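PDB 5J78: acetaldehyde dehydrogenase (Acetylating) from Geobacillus thermoglucosidasius, which probably catalyses the reversible, NAD-dependent and coenzyme A-acylating interconversion of acetaldehyde and acetyl-CoA. Local coordinates for residues F86-V89 and E90-T93; K404-E407 and A408-D412; N454-V457 and T458-F461. One frame throughout, in Å; residues are numbered along the deposited sequence.

Interaction 1: F86-V89 and E90-T93; sequences FGNV and EDKT. With ACT (acetate ion), chain I.
Lys92 runs back past Asn88 and Phe86 at the start of helix 89-107. Its CB already touches the methyl group of an acetate ion, probably from the crystallisation liquor, and CG passes the backbone O of Asn88. CD lies beside the acetate atom O. CE then comes within 3.1 Å of Phe86 O, and a bend at the last torsion (chi4 -67°) turns NZ to hydrogen-bond acetate O at 3.1 Å. NZ also forms a salt bridge with Asp268; Ser145 and Lys95 hold the acetate too.

Asn88 is the N-cap. Its OD1 accepts from Asp91 N at 2.9 Å, a nearly straight bond, while its ND2 donates a hydrogen bond to Asp91 OD2 at 3.1 Å. That bond lies almost in the amide plane but meets OD2 from above the carboxylate plane, the two flat groups being turned 66° apart. One turn on, Thr93 N (2.9 Å) and Thr93 OG1 (2.7 Å) grip Val89 O from opposite faces of its carbonyl plane.

Asp91 OD2 also accepts from Asp268 N, so the cap is tied to the chain around Asp268. With Asp268 and acetate beside it, the buried Lys92 ammonium is probably stabilised in its charged form.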
loop_
_atom_site.group_PDB
_atom_site.type_symbol
_atom_site.label_atom_id
_atom_site.label_comp_id
_atom_site.label_asym_id
_atom_site.label_seq_id
_atom_site.Cartn_x
_atom_site.Cartn_y
_atom_site.Cartn_z
ATOM N N PHE A 86 22.375 23.848 -14.486
ATOM C CA PHE A 86 22.153 24.830 -13.417
ATOM C C PHE A 86 23.421 25.567 -13.045
ATOM O O PHE A 86 24.486 24.962 -12.930
ATOM C CB PHE A 86 21.611 24.162 -12.128
ATOM C CG PHE A 86 20.350 23.356 -12.312
ATOM C CD1 PHE A 86 19.445 23.654 -13.315
ATOM C CD2 PHE A 86 20.068 22.292 -11.453
ATOM C CE1 PHE A 86 18.294 22.922 -13.459
ATOM C CE2 PHE A 86 18.908 21.541 -11.607
ATOM C CZ PHE A 86 18.030 21.845 -12.602
ATOM N N GLY A 87 23.289 26.865 -12.783
ATOM C CA GLY A 87 24.365 27.618 -12.173
ATOM C C GLY A 87 25.562 27.900 -13.076
ATOM O O GLY A 87 25.448 27.847 -14.296
ATOM N N ASN A 88 26.710 28.201 -12.462
ATOM C CA ASN A 88 27.951 28.511 -13.182
ATOM C C ASN A 88 29.155 27.971 -12.432
ATOM O O ASN A 88 29.093 27.776 -11.222
ATOM C CB ASN A 88 28.107 30.017 -13.375
ATOM C CG ASN A 88 28.244 30.756 -12.064
ATOM O OD1 ASN A 88 29.261 30.639 -11.381
ATOM N ND2 ASN A 88 27.219 31.512 -11.695
ATOM N N VAL A 89 30.259 27.765 -13.146
ATOM C CA VAL A 89 31.387 27.008 -12.623
ATOM C C VAL A 89 32.148 27.705 -11.485
ATOM O O VAL A 89 32.618 27.053 -10.576
ATOM C CB VAL A 89 32.369 26.665 -13.746
ATOM C CG1 VAL A 89 33.530 25.795 -13.222
ATOM C CG2 VAL A 89 31.641 25.911 -14.833
ATOM N N GLU A 90 32.261 29.023 -11.562
ATOM C CA GLU A 90 32.911 29.817 -10.523
ATOM C C GLU A 90 32.229 29.602 -9.157
ATOM O O GLU A 90 32.869 29.266 -8.146
ATOM C CB GLU A 90 32.872 31.300 -10.932
ATOM C CG GLU A 90 33.836 32.225 -10.197
ATOM C CD GLU A 90 33.922 33.612 -10.837
ATOM O OE1 GLU A 90 33.547 33.766 -12.023
ATOM O OE2 GLU A 90 34.364 34.553 -10.147
ATOM N N ASP A 91 30.919 29.777 -9.141
ATOM C CA ASP A 91 30.152 29.720 -7.903
ATOM C C ASP A 91 30.072 28.261 -7.426
ATOM O O ASP A 91 30.224 27.993 -6.233
ATOM C CB ASP A 91 28.773 30.356 -8.108
ATOM C CG ASP A 91 28.860 31.877 -8.399
ATOM O OD1 ASP A 91 29.959 32.455 -8.229
ATOM O OD2 ASP A 91 27.838 32.501 -8.776
ATOM N N LYS A 92 29.926 27.307 -8.341
ATOM C CA LYS A 92 29.885 25.901 -7.922
ATOM C C LYS A 92 31.222 25.498 -7.315
ATOM O O LYS A 92 31.262 24.681 -6.373
ATOM C CB LYS A 92 29.505 24.975 -9.072
ATOM C CG LYS A 92 27.995 24.998 -9.389
ATOM C CD LYS A 92 27.515 23.709 -10.046
ATOM C CE LYS A 92 26.080 23.764 -10.535
ATOM N NZ LYS A 92 25.072 23.856 -9.460
ATOM N N THR A 93 32.309 26.100 -7.803
ATOM C CA THR A 93 33.644 25.788 -7.290
ATOM C C THR A 93 33.743 26.294 -5.843
ATOM O O THR A 93 34.261 25.606 -4.966
ATOM C CB THR A 93 34.785 26.410 -8.176
ATOM O OG1 THR A 93 34.754 25.836 -9.496
ATOM C CG2 THR A 93 36.147 26.118 -7.579
HETATM C C ACT I . 27.385 22.103 -6.501
HETATM O O ACT I . 26.405 22.735 -6.936
HETATM O OXT ACT I . 27.205 21.362 -5.548
HETATM C CH3 ACT I . 28.756 22.268 -7.075
#

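Interaction 2: K404-E407 and A408-D412; sequences KVIE and AYTID
Ile406 O is gripped by Thr410 through both its backbone N, at 3.0 Å, and its hydroxyl OG1, at 2.7 Å. Both residues belong to helix 403-410, the crossover of the beta-alpha-beta unit made with strands 395-399 and 415-420 of the parallel sheet. The amide comes in nearly along the axis of the carbonyl, whereas the hydroxyl sits above the carbonyl plane, so the two donors share the oxygen without competing for one direction. A chi1 of 56° makes this possible: it sets OG1 between the threonine's own N and carbonyl carbon, back toward the preceding turn. Tyr409 N adds a weak third bond.

Thr410 and Ile406 lie side by side, pointing the same way, with their CG2 methyls 4.2 Å apart. Beyond them Ile406 packs on Val420 and Thr410 on Ile418 of strand 415-420, while Phe468 and Val466 of the second subunit also reach the pair. The face carrying Tyr409 is turned elsewhere: its side chain packs against Ser380 and Ala383 of helix 376-388 and against Ile398, and Lys413 makes a cation-pi contact with it.

The other turns are ordinary helix. Tyr409 N donates to Val405 O at 2.7 Å and Ala408 N to Lys404 O at 2.9 Å. The bond from Ile411 N to Glu407 O, stretched to 3.5 Å, is weak.

One turn apart on the helix, Lys404 and Glu407 join in a salt bridge. The long glutamate chain, extended beyond CG, carries its carboxylate back along the helix; Glu407 OE2 lies near the like charge of Glu403 and has a long, weak ion pair with Arg118 of the second subunit. Lys404 NZ meets Glu407 OE1 at 3.3 Å on its syn side, 23° out of the carboxylate plane.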
loop_
_atom_site.group_PDB
_atom_site.type_symbol
_atom_site.label_atom_id
_atom_site.label_comp_id
_atom_site.label_asym_id
_atom_site.label_seq_id
_atom_site.Cartn_x
_atom_site.Cartn_y
_atom_site.Cartn_z
ATOM N N LYS A 404 16.686 47.433 18.376
ATOM C CA LYS A 404 15.406 47.125 18.998
ATOM C C LYS A 404 14.428 46.625 17.958
ATOM O O LYS A 404 13.608 45.752 18.235
ATOM C CB LYS A 404 14.842 48.347 19.737
ATOM C CG LYS A 404 15.634 48.728 21.011
ATOM C CD LYS A 404 15.730 47.579 22.049
ATOM C CE LYS A 404 16.750 47.867 23.154
ATOM N NZ LYS A 404 17.715 46.740 23.331
ATOM N N VAL A 405 14.529 47.171 16.754
ATOM C CA VAL A 405 13.752 46.671 15.627
ATOM C C VAL A 405 14.146 45.223 15.286
ATOM O O VAL A 405 13.280 44.362 15.053
ATOM C CB VAL A 405 13.940 47.568 14.405
ATOM C CG1 VAL A 405 13.162 47.015 13.209
ATOM C CG2 VAL A 405 13.482 49.001 14.755
ATOM N N ILE A 406 15.449 44.970 15.262
ATOM C CA ILE A 406 15.969 43.635 15.005
ATOM C C ILE A 406 15.384 42.651 16.018
ATOM O O ILE A 406 14.783 41.651 15.644
ATOM C CB ILE A 406 17.500 43.610 15.078
ATOM C CG1 ILE A 406 18.104 44.403 13.916
ATOM C CG2 ILE A 406 18.013 42.188 15.009
ATOM C CD1 ILE A 406 19.612 44.646 14.067
ATOM N N GLU A 407 15.551 42.963 17.299
ATOM C CA GLU A 407 14.998 42.150 18.380
ATOM C C GLU A 407 13.497 41.922 18.231
ATOM O O GLU A 407 13.012 40.799 18.378
ATOM C CB GLU A 407 15.301 42.809 19.727
ATOM C CG GLU A 407 16.725 42.525 20.215
ATOM C CD GLU A 407 17.169 43.421 21.369
ATOM O OE1 GLU A 407 16.324 44.165 21.917
ATOM O OE2 GLU A 407 18.368 43.379 21.726
ATOM N N ALA A 408 12.758 42.976 17.921
ATOM C CA ALA A 408 11.302 42.870 17.746
ATOM C C ALA A 408 10.871 42.082 16.495
ATOM O O ALA A 408 9.863 41.352 16.509
ATOM C CB ALA A 408 10.701 44.270 17.701
ATOM N N TYR A 409 11.621 42.235 15.409
ATOM C CA TYR A 409 11.249 41.609 14.136
ATOM C C TYR A 409 11.533 40.100 14.159
ATOM O O TYR A 409 10.746 39.300 13.651
ATOM C CB TYR A 409 12.007 42.260 12.965
ATOM C CG TYR A 409 11.629 41.688 11.616
ATOM C CD1 TYR A 409 10.388 41.938 11.066
ATOM C CD2 TYR A 409 12.509 40.890 10.898
ATOM C CE1 TYR A 409 10.025 41.414 9.841
ATOM C CE2 TYR A 409 12.154 40.374 9.650
ATOM C CZ TYR A 409 10.911 40.647 9.128
ATOM O OH TYR A 409 10.530 40.128 7.907
ATOM N N THR A 410 12.655 39.736 14.773
ATOM C CA THR A 410 13.178 38.383 14.696
ATOM C C THR A 410 12.539 37.387 15.679
ATOM O O THR A 410 12.505 36.193 15.391
ATOM C CB THR A 410 14.706 38.371 14.931
ATOM O OG1 THR A 410 15.018 38.980 16.194
ATOM C CG2 THR A 410 15.437 39.110 13.799
ATOM N N ILE A 411 12.019 37.858 16.809
ATOM C CA ILE A 411 11.643 36.946 17.900
ATOM C C ILE A 411 10.583 35.905 17.481
ATOM O O ILE A 411 10.655 34.753 17.910
ATOM C CB ILE A 411 11.141 37.721 19.144
ATOM C CG1 ILE A 411 10.847 36.753 20.318
ATOM C CG2 ILE A 411 9.886 38.536 18.805
ATOM C CD1 ILE A 411 12.069 36.044 20.890
ATOM N N ASP A 412 9.637 36.286 16.623
ATOM C CA ASP A 412 8.523 35.396 16.270
ATOM C C ASP A 412 8.538 34.830 14.843
ATOM O O ASP A 412 7.505 34.378 14.344
ATOM C CB ASP A 412 7.195 36.127 16.493
ATOM C CG ASP A 412 7.028 37.341 15.577
ATOM O OD1 ASP A 412 8.014 37.740 14.918
ATOM O OD2 ASP A 412 5.913 37.909 15.529
#

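Interaction 3: N454-V457 and T458-F461; sequences NVTV and THLF
With chi1 at -64°, His459 CG lies beside its own backbone N, and chi2 at 99° turns the imidazole so that ND1 faces Thr456 N. Thr456 N donates to His459 ND1 at 3.0 Å, with an N-H...N angle of 155°, slightly tilted from the ring plane. Because ND1 accepts, the proton of a neutral ring would probably sit on NE2, which is hydrogen-bonded to Asp453 OD2. His459 CE1 approaches Asn454 O at 3.5 Å, and Val455 CG1 rests 4.0 Å from His459 ND1. One ring face has Thr458 OG1 over it, offset toward the rim.

The backbone here makes a short 3-10 turn, in the loop that leads from helix 424-428 into strand 461-468: His459 N donates to Thr456 O at 3.0 Å, and Leu460 N to Val457 O at the same length. A leucine in place of His459 would probably leave the buried Thr456 amide and the Asp453 carboxylate without their shared partner. Val457 and Thr456 pack on Ile107 at the end of helix 89-107, and Leu460 lies on Ile153 and Ala154 of helix 143-156. CD1 of Phe461 comes to 3.3 Å from Val457 O.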
loop_
_atom_site.group_PDB
_atom_site.type_symbol
_atom_site.label_atom_id
_atom_site.label_comp_id
_atom_site.label_asym_id
_atom_site.label_seq_id
_atom_site.Cartn_x
_atom_site.Cartn_y
_atom_site.Cartn_z
ATOM N N ASN A 454 21.197 23.040 11.465
ATOM C CA ASN A 454 22.085 22.705 10.372
ATOM C C ASN A 454 22.688 21.354 10.752
ATOM O O ASN A 454 23.364 21.227 11.779
ATOM C CB ASN A 454 23.176 23.775 10.169
ATOM C CG ASN A 454 22.656 25.035 9.489
ATOM O OD1 ASN A 454 21.481 25.368 9.597
ATOM N ND2 ASN A 454 23.539 25.736 8.765
ATOM N N VAL A 455 22.413 20.341 9.937
ATOM C CA VAL A 455 22.874 18.992 10.202
ATOM C C VAL A 455 24.380 18.915 10.055
ATOM O O VAL A 455 24.943 19.464 9.108
ATOM C CB VAL A 455 22.198 17.977 9.254
ATOM C CG1 VAL A 455 22.800 16.574 9.420
ATOM C CG2 VAL A 455 20.694 17.964 9.502
ATOM N N THR A 456 25.016 18.211 10.986
ATOM C CA THR A 456 26.466 18.169 11.062
ATOM C C THR A 456 26.874 16.847 11.741
ATOM O O THR A 456 26.042 15.929 11.885
ATOM C CB THR A 456 27.027 19.444 11.792
ATOM O OG1 THR A 456 28.453 19.395 11.845
ATOM C CG2 THR A 456 26.478 19.583 13.206
ATOM N N VAL A 457 28.149 16.703 12.100
ATOM C CA VAL A 457 28.667 15.400 12.572
ATOM C C VAL A 457 27.970 14.842 13.855
ATOM O O VAL A 457 27.847 13.626 14.029
ATOM C CB VAL A 457 30.190 15.494 12.820
ATOM C CG1 VAL A 457 30.506 16.446 13.971
ATOM C CG2 VAL A 457 30.796 14.127 13.061
ATOM N N THR A 458 27.493 15.724 14.723
ATOM C CA THR A 458 26.874 15.305 15.963
ATOM C C THR A 458 25.503 14.665 15.715
ATOM O O THR A 458 24.959 14.009 16.598
ATOM C CB THR A 458 26.744 16.473 16.932
ATOM O OG1 THR A 458 26.011 17.549 16.320
ATOM C CG2 THR A 458 28.134 16.970 17.311
ATOM N N HIS A 459 24.956 14.828 14.513
ATOM C CA HIS A 459 23.697 14.164 14.170
ATOM C C HIS A 459 23.915 12.724 13.693
ATOM O O HIS A 459 22.947 11.961 13.554
ATOM C CB HIS A 459 22.936 14.979 13.111
ATOM C CG HIS A 459 22.521 16.333 13.596
ATOM N ND1 HIS A 459 23.231 17.479 13.306
ATOM C CD2 HIS A 459 21.506 16.714 14.410
ATOM C CE1 HIS A 459 22.657 18.512 13.894
ATOM N NE2 HIS A 459 21.602 18.078 14.564
ATOM N N LEU A 460 25.176 12.340 13.485
ATOM C CA LEU A 460 25.484 11.007 12.962
ATOM C C LEU A 460 26.226 10.068 13.924
ATOM O O LEU A 460 26.796 9.071 13.482
ATOM C CB LEU A 460 26.291 11.153 11.663
ATOM C CG LEU A 460 25.539 11.892 10.564
ATOM C CD1 LEU A 460 26.390 11.935 9.287
ATOM C CD2 LEU A 460 24.193 11.267 10.273
ATOM N N PHE A 461 26.219 10.368 15.221
ATOM C CA PHE A 461 26.509 9.345 16.220
ATOM C C PHE A 461 25.578 9.517 17.403
ATOM O O PHE A 461 25.153 10.622 17.731
ATOM C CB PHE A 461 27.977 9.345 16.683
ATOM C CG PHE A 461 28.448 10.644 17.319
ATOM C CD1 PHE A 461 28.902 11.702 16.542
ATOM C CD2 PHE A 461 28.476 10.789 18.695
ATOM C CE1 PHE A 461 29.350 12.907 17.145
ATOM C CE2 PHE A 461 28.921 11.970 19.292
ATOM C CZ PHE A 461 29.347 13.027 18.525
#

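Overall arrangement
The three contacts are separate: nearest atoms are about 25 Å apart between interactions 1 and 2, 17 Å between 1 and 3, and 15 Å between 2 and 3. Helix 89-107 nevertheless joins two of them, since interaction 1 caps its start and interaction 3 packs on Ile107 at its far end. Interaction 3 leads into strand 461-468, and residues of that strand in the second subunit cover interaction 2, while the last modelled residues of the second subunit reach Glu90 in interaction 1. Asp268, bound by interaction 1, lies five residues before Cys273, which is oxidised to 3-sulfinoalanine in this crystal.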